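Local structure of uncharacterized protein SPO1766 (Silicibacter pomeroyi, 3DNX) at residues 29-37 with 128-136. The protein is of unknown function but, as an MmcB-like member of the PDDEXK nuclease-like clan, is probably connected with DNA repair. Residues are numbered along the deposited sequence; the frame is centred on the assembly and turned at random. Where two conformers were deposited one is given.
Sequences FVSVEEFVP and LIQKFATHA
Val32 wedges its two methyls between Phe132 and His135, where strand 30-35, outermost of the mixed sheet within this chain of PDDEXK-clan fold, packs against helix 122-144. A beta-branched residue suits the cleft: Val32 CG1 sits over one face of the Phe132 ring, a CH-pi contact 4.1 Å from the centroid, while Val32 CG2 lies over one face of the His135 imidazole. Strand 30-32 crosses helix segment 128-136 at 75°, and Ala136, with only a methyl, lets its CB come within 3.8 Å of Val32 CG1. A chi1 of -180° swings the Phe132 ring out from the helix, so that its CZ meets Val30 CG2; Ala137 of the second subunit packs on both residues. At the corner, Glu34 O lies at the imidazole's edge, in plane, and one water bridges His135 ND1, 2.9 Å away, and the Val36 N-H. A sodium ion is bound about 3 Å from the His135 side chain. An alanine here would probably uncover Val32 CG2 and leave the water without its ND1 partner. Phe35, long and flat, reaches along the helix, CZ 3.6 Å from Lys131 CB at the ring's edge. The rigid, apolar ring of Pro37 rests its CB on Leu128 CD2 at 3.8 Å.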
ATOM      1  N   PHE A  29       0.453   8.040 -10.429  1.00 33.03           N
ATOM      2  CA  PHE A  29      -0.081   6.738 -10.115  1.00 32.41           C
ATOM      3  C   PHE A  29       0.878   5.989  -9.174  1.00 32.82           C
ATOM      4  O   PHE A  29       2.041   6.383  -8.972  1.00 32.25           O
ATOM      5  CB  PHE A  29      -0.331   5.931 -11.393  1.00 32.87           C
ATOM      6  CG  PHE A  29      -1.663   6.211 -12.045  1.00 32.59           C
ATOM      7  CD1 PHE A  29      -1.951   7.489 -12.547  1.00 34.19           C
ATOM      8  CD2 PHE A  29      -2.586   5.189 -12.239  1.00 32.00           C
ATOM      9  CE1 PHE A  29      -3.150   7.750 -13.164  1.00 37.10           C
ATOM     10  CE2 PHE A  29      -3.799   5.450 -12.818  1.00 33.19           C
ATOM     11  CZ  PHE A  29      -4.090   6.725 -13.312  1.00 35.86           C
ATOM     12  N   VAL A  30       0.354   4.963  -8.516  1.00 30.86           N
ATOM     13  CA  VAL A  30       1.184   4.004  -7.799  1.00 29.69           C
ATOM     14  C   VAL A  30       0.814   2.619  -8.321  1.00 29.17           C
ATOM     15  O   VAL A  30      -0.192   2.465  -9.014  1.00 30.58           O
ATOM     16  CB  VAL A  30       0.963   4.066  -6.271  1.00 29.88           C
ATOM     17  CG1 VAL A  30       1.517   5.434  -5.708  1.00 29.49           C
ATOM     18  CG2 VAL A  30      -0.516   3.912  -5.914  1.00 28.47           C
ATOM     19  N   SER A  31       1.578   1.621  -7.951  1.00 28.60           N
ATOM     20  CA  SER A  31       1.376   0.295  -8.538  1.00 27.97           C
ATOM     21  C   SER A  31       1.834  -0.792  -7.590  1.00 26.85           C
ATOM     22  O   SER A  31       2.615  -0.553  -6.662  1.00 26.63           O
ATOM     23  CB  SER A  31       2.076   0.176  -9.866  1.00 27.40           C
ATOM     24  OG  SER A  31       3.494   0.301  -9.710  1.00 28.09           O
ATOM     25  N   VAL A  32       1.308  -1.993  -7.836  1.00 26.32           N
ATOM     26  CA  VAL A  32       1.836  -3.207  -7.265  1.00 26.09           C
ATOM     27  C   VAL A  32       1.956  -4.258  -8.365  1.00 26.69           C
ATOM     28  O   VAL A  32       1.335  -4.159  -9.436  1.00 25.06           O
ATOM     29  CB  VAL A  32       1.003  -3.798  -6.080  1.00 25.96           C
ATOM     30  CG1 VAL A  32       0.990  -2.807  -4.874  1.00 26.47           C
ATOM     31  CG2 VAL A  32      -0.386  -4.220  -6.467  1.00 24.70           C
ATOM     32  N   GLU A  33       2.740  -5.272  -8.073  1.00 26.99           N
ATOM     33  CA  GLU A  33       2.893  -6.373  -8.974  1.00 28.70           C
ATOM     34  C   GLU A  33       2.216  -7.657  -8.489  1.00 27.60           C
ATOM     35  O   GLU A  33       2.048  -7.907  -7.282  1.00 27.17           O
ATOM     36  CB  GLU A  33       4.382  -6.646  -9.206  1.00 29.53           C
ATOM     37  CG  GLU A  33       5.082  -5.683 -10.101  1.00 35.04           C
ATOM     38  CD  GLU A  33       6.507  -6.174 -10.477  1.00 43.13           C
ATOM     39  OE1 GLU A  33       6.679  -7.361 -10.929  1.00 48.65           O
ATOM     40  OE2 GLU A  33       7.453  -5.369 -10.355  1.00 39.81           O
ATOM     41  N   GLU A  34       1.823  -8.482  -9.459  1.00 27.51           N
ATOM     42  CA  GLU A  34       1.236  -9.803  -9.185  0.50 27.73           C
ATOM     43  C   GLU A  34       0.041  -9.688  -8.266  1.00 26.70           C
ATOM     44  O   GLU A  34      -0.040 -10.331  -7.248  1.00 26.95           O
ATOM     45  CB  GLU A  34       2.300 -10.718  -8.593  0.50 28.41           C
ATOM     46  CG  GLU A  34       3.528 -10.763  -9.459  0.50 31.21           C
ATOM     47  CD  GLU A  34       4.520 -11.790  -9.004  0.50 35.16           C
ATOM     48  OE1 GLU A  34       4.805 -11.836  -7.793  0.50 39.43           O
ATOM     49  OE2 GLU A  34       5.031 -12.536  -9.872  0.50 39.69           O
ATOM     50  N   PHE A  35      -0.891  -8.842  -8.657  1.00 26.33           N
ATOM     51  CA  PHE A  35      -2.076  -8.586  -7.904  1.00 25.68           C
ATOM     52  C   PHE A  35      -3.236  -9.556  -8.191  1.00 24.65           C
ATOM     53  O   PHE A  35      -3.551  -9.822  -9.357  1.00 24.12           O
ATOM     54  CB  PHE A  35      -2.558  -7.197  -8.215  1.00 25.46           C
ATOM     55  CG  PHE A  35      -3.737  -6.810  -7.434  1.00 24.52           C
ATOM     56  CD1 PHE A  35      -4.973  -6.744  -8.031  1.00 25.16           C
ATOM     57  CD2 PHE A  35      -3.629  -6.551  -6.077  1.00 25.34           C
ATOM     58  CE1 PHE A  35      -6.080  -6.376  -7.322  1.00 26.20           C
ATOM     59  CE2 PHE A  35      -4.749  -6.210  -5.359  1.00 25.96           C
ATOM     60  CZ  PHE A  35      -5.979  -6.103  -5.986  1.00 25.05           C
ATOM     61  N   VAL A  36      -3.898 -10.007  -7.139  1.00 24.23           N
ATOM     62  CA  VAL A  36      -5.005 -10.989  -7.233  1.00 23.50           C
ATOM     63  C   VAL A  36      -6.357 -10.315  -6.984  1.00 24.37           C
ATOM     64  O   VAL A  36      -6.745 -10.076  -5.826  1.00 24.23           O
ATOM     65  CB  VAL A  36      -4.835 -12.153  -6.265  1.00 24.23           C
ATOM     66  CG1 VAL A  36      -6.058 -13.085  -6.304  1.00 22.24           C
ATOM     67  CG2 VAL A  36      -3.572 -12.917  -6.568  1.00 24.19           C
ATOM     68  N   PRO A  37      -7.094  -9.998  -8.059  1.00 24.54           N
ATOM     69  CA  PRO A  37      -8.402  -9.356  -7.879  1.00 25.71           C
ATOM     70  C   PRO A  37      -9.536 -10.298  -7.461  1.00 26.84           C
ATOM     71  O   PRO A  37     -10.561  -9.840  -6.938  1.00 27.21           O
ATOM     72  CB  PRO A  37      -8.658  -8.727  -9.252  1.00 25.67           C
ATOM     73  CG  PRO A  37      -7.895  -9.597 -10.231  1.00 25.17           C
ATOM     74  CD  PRO A  37      -6.731 -10.173  -9.483  1.00 25.17           C
ATOM     75  N   LEU A 128     -11.236  -3.591  -4.271  1.00 38.13           N
ATOM     76  CA  LEU A 128      -9.964  -3.683  -4.914  1.00 37.40           C
ATOM     77  C   LEU A 128      -8.926  -2.727  -4.318  1.00 36.22           C
ATOM     78  O   LEU A 128      -7.774  -3.065  -4.247  1.00 36.07           O
ATOM     79  CB  LEU A 128     -10.117  -3.391  -6.408  1.00 37.35           C
ATOM     80  CG  LEU A 128     -10.899  -4.433  -7.199  1.00 38.53           C
ATOM     81  CD1 LEU A 128     -11.163  -3.866  -8.598  1.00 36.55           C
ATOM     82  CD2 LEU A 128     -10.095  -5.755  -7.275  1.00 36.32           C
ATOM     83  N   ILE A 129      -9.331  -1.525  -3.950  1.00 36.14           N
ATOM     84  CA  ILE A 129      -8.428  -0.585  -3.268  1.00 35.99           C
ATOM     85  C   ILE A 129      -7.948  -1.117  -1.909  1.00 35.57           C
ATOM     86  O   ILE A 129      -6.762  -0.971  -1.546  1.00 35.09           O
ATOM     87  CB  ILE A 129      -9.032   0.849  -3.187  1.00 35.88           C
ATOM     88  CG1 ILE A 129      -9.221   1.378  -4.621  1.00 36.66           C
ATOM     89  CG2 ILE A 129      -8.127   1.802  -2.275  1.00 35.04           C
ATOM     90  CD1 ILE A 129      -9.697   2.790  -4.723  1.00 37.14           C
ATOM     91  N   GLN A 130      -8.835  -1.795  -1.203  1.00 35.49           N
ATOM     92  CA  GLN A 130      -8.512  -2.411   0.079  1.00 35.94           C
ATOM     93  C   GLN A 130      -7.466  -3.510  -0.120  1.00 36.10           C
ATOM     94  O   GLN A 130      -6.505  -3.641   0.680  1.00 34.83           O
ATOM     95  CB  GLN A 130      -9.776  -2.971   0.755  1.00 37.03           C
ATOM     96  CG  GLN A 130      -9.536  -3.868   1.956  1.00 37.55           C
ATOM     97  CD  GLN A 130      -9.217  -3.096   3.174  1.00 40.37           C
ATOM     98  OE1 GLN A 130      -9.818  -2.053   3.416  1.00 42.14           O
ATOM     99  NE2 GLN A 130      -8.308  -3.621   4.000  1.00 41.30           N
ATOM    100  N   LYS A 131      -7.644  -4.276  -1.198  1.00 35.63           N
ATOM    101  CA  LYS A 131      -6.744  -5.381  -1.521  1.00 34.77           C
ATOM    102  C   LYS A 131      -5.384  -4.857  -1.928  1.00 34.02           C
ATOM    103  O   LYS A 131      -4.370  -5.417  -1.548  1.00 33.41           O
ATOM    104  CB  LYS A 131      -7.321  -6.244  -2.638  1.00 34.60           C
ATOM    105  CG  LYS A 131      -8.353  -7.217  -2.168  1.00 39.61           C
ATOM    106  CD  LYS A 131      -9.010  -7.976  -3.319  1.00 41.93           C
ATOM    107  CE  LYS A 131     -10.291  -8.637  -2.796  1.00 46.04           C
ATOM    108  NZ  LYS A 131     -10.398 -10.059  -3.270  1.00 46.57           N
ATOM    109  N   PHE A 132      -5.387  -3.802  -2.732  1.00 32.95           N
ATOM    110  CA  PHE A 132      -4.173  -3.157  -3.179  1.00 33.01           C
ATOM    111  C   PHE A 132      -3.373  -2.625  -1.979  1.00 33.38           C
ATOM    112  O   PHE A 132      -2.166  -2.905  -1.854  1.00 33.16           O
ATOM    113  CB  PHE A 132      -4.558  -2.047  -4.136  1.00 32.46           C
ATOM    114  CG  PHE A 132      -3.414  -1.279  -4.691  1.00 31.79           C
ATOM    115  CD1 PHE A 132      -2.982  -1.508  -5.991  1.00 32.57           C
ATOM    116  CD2 PHE A 132      -2.792  -0.285  -3.967  1.00 31.11           C
ATOM    117  CE1 PHE A 132      -1.942  -0.765  -6.524  1.00 30.91           C
ATOM    118  CE2 PHE A 132      -1.757   0.456  -4.492  1.00 32.46           C
ATOM    119  CZ  PHE A 132      -1.306   0.211  -5.764  1.00 31.79           C
ATOM    120  N   ALA A 133      -4.058  -1.873  -1.119  1.00 33.33           N
ATOM    121  CA  ALA A 133      -3.482  -1.355   0.163  1.00 33.63           C
ATOM    122  C   ALA A 133      -2.820  -2.464   0.973  1.00 32.83           C
ATOM    123  O   ALA A 133      -1.664  -2.384   1.394  1.00 31.42           O
ATOM    124  CB  ALA A 133      -4.572  -0.696   1.005  1.00 32.72           C
ATOM    125  N   THR A 134      -3.558  -3.530   1.138  1.00 32.85           N
ATOM    126  CA  THR A 134      -3.079  -4.654   1.888  1.00 33.64           C
ATOM    127  C   THR A 134      -1.859  -5.291   1.270  1.00 32.48           C
ATOM    128  O   THR A 134      -0.920  -5.624   1.974  1.00 31.61           O
ATOM    129  CB  THR A 134      -4.187  -5.669   2.054  1.00 34.24           C
ATOM    130  OG1 THR A 134      -5.255  -5.018   2.745  1.00 34.28           O
ATOM    131  CG2 THR A 134      -3.690  -6.848   2.867  1.00 36.35           C
ATOM    132  N   HIS A 135      -1.879  -5.440  -0.052  1.00 33.22           N
ATOM    133  CA  HIS A 135      -0.778  -6.052  -0.792  1.00 32.97           C
ATOM    134  C   HIS A 135       0.473  -5.204  -0.632  1.00 32.06           C
ATOM    135  O   HIS A 135       1.565  -5.682  -0.271  1.00 30.93           O
ATOM    136  CB  HIS A 135      -1.210  -6.166  -2.271  1.00 33.23           C
ATOM    137  CG  HIS A 135      -0.174  -6.716  -3.193  1.00 33.85           C
ATOM    138  ND1 HIS A 135      -0.417  -7.811  -3.999  1.00 33.95           N
ATOM    139  CD2 HIS A 135       1.072  -6.282  -3.516  1.00 33.16           C
ATOM    140  CE1 HIS A 135       0.646  -8.045  -4.751  1.00 32.64           C
ATOM    141  NE2 HIS A 135       1.563  -7.132  -4.479  1.00 30.46           N
ATOM    142  N   ALA A 136       0.313  -3.921  -0.929  1.00 31.75           N
ATOM    143  CA  ALA A 136       1.419  -2.998  -0.852  1.00 30.24           C
ATOM    144  C   ALA A 136       2.053  -2.959   0.524  1.00 29.49           C
ATOM    145  O   ALA A 136       3.290  -2.981   0.657  1.00 30.73           O
ATOM    146  CB  ALA A 136       0.929  -1.627  -1.241  1.00 29.31           C
TER
HETATM  147  O   HOH W   1      -2.711  -9.539  -4.149  1.00 26.39           O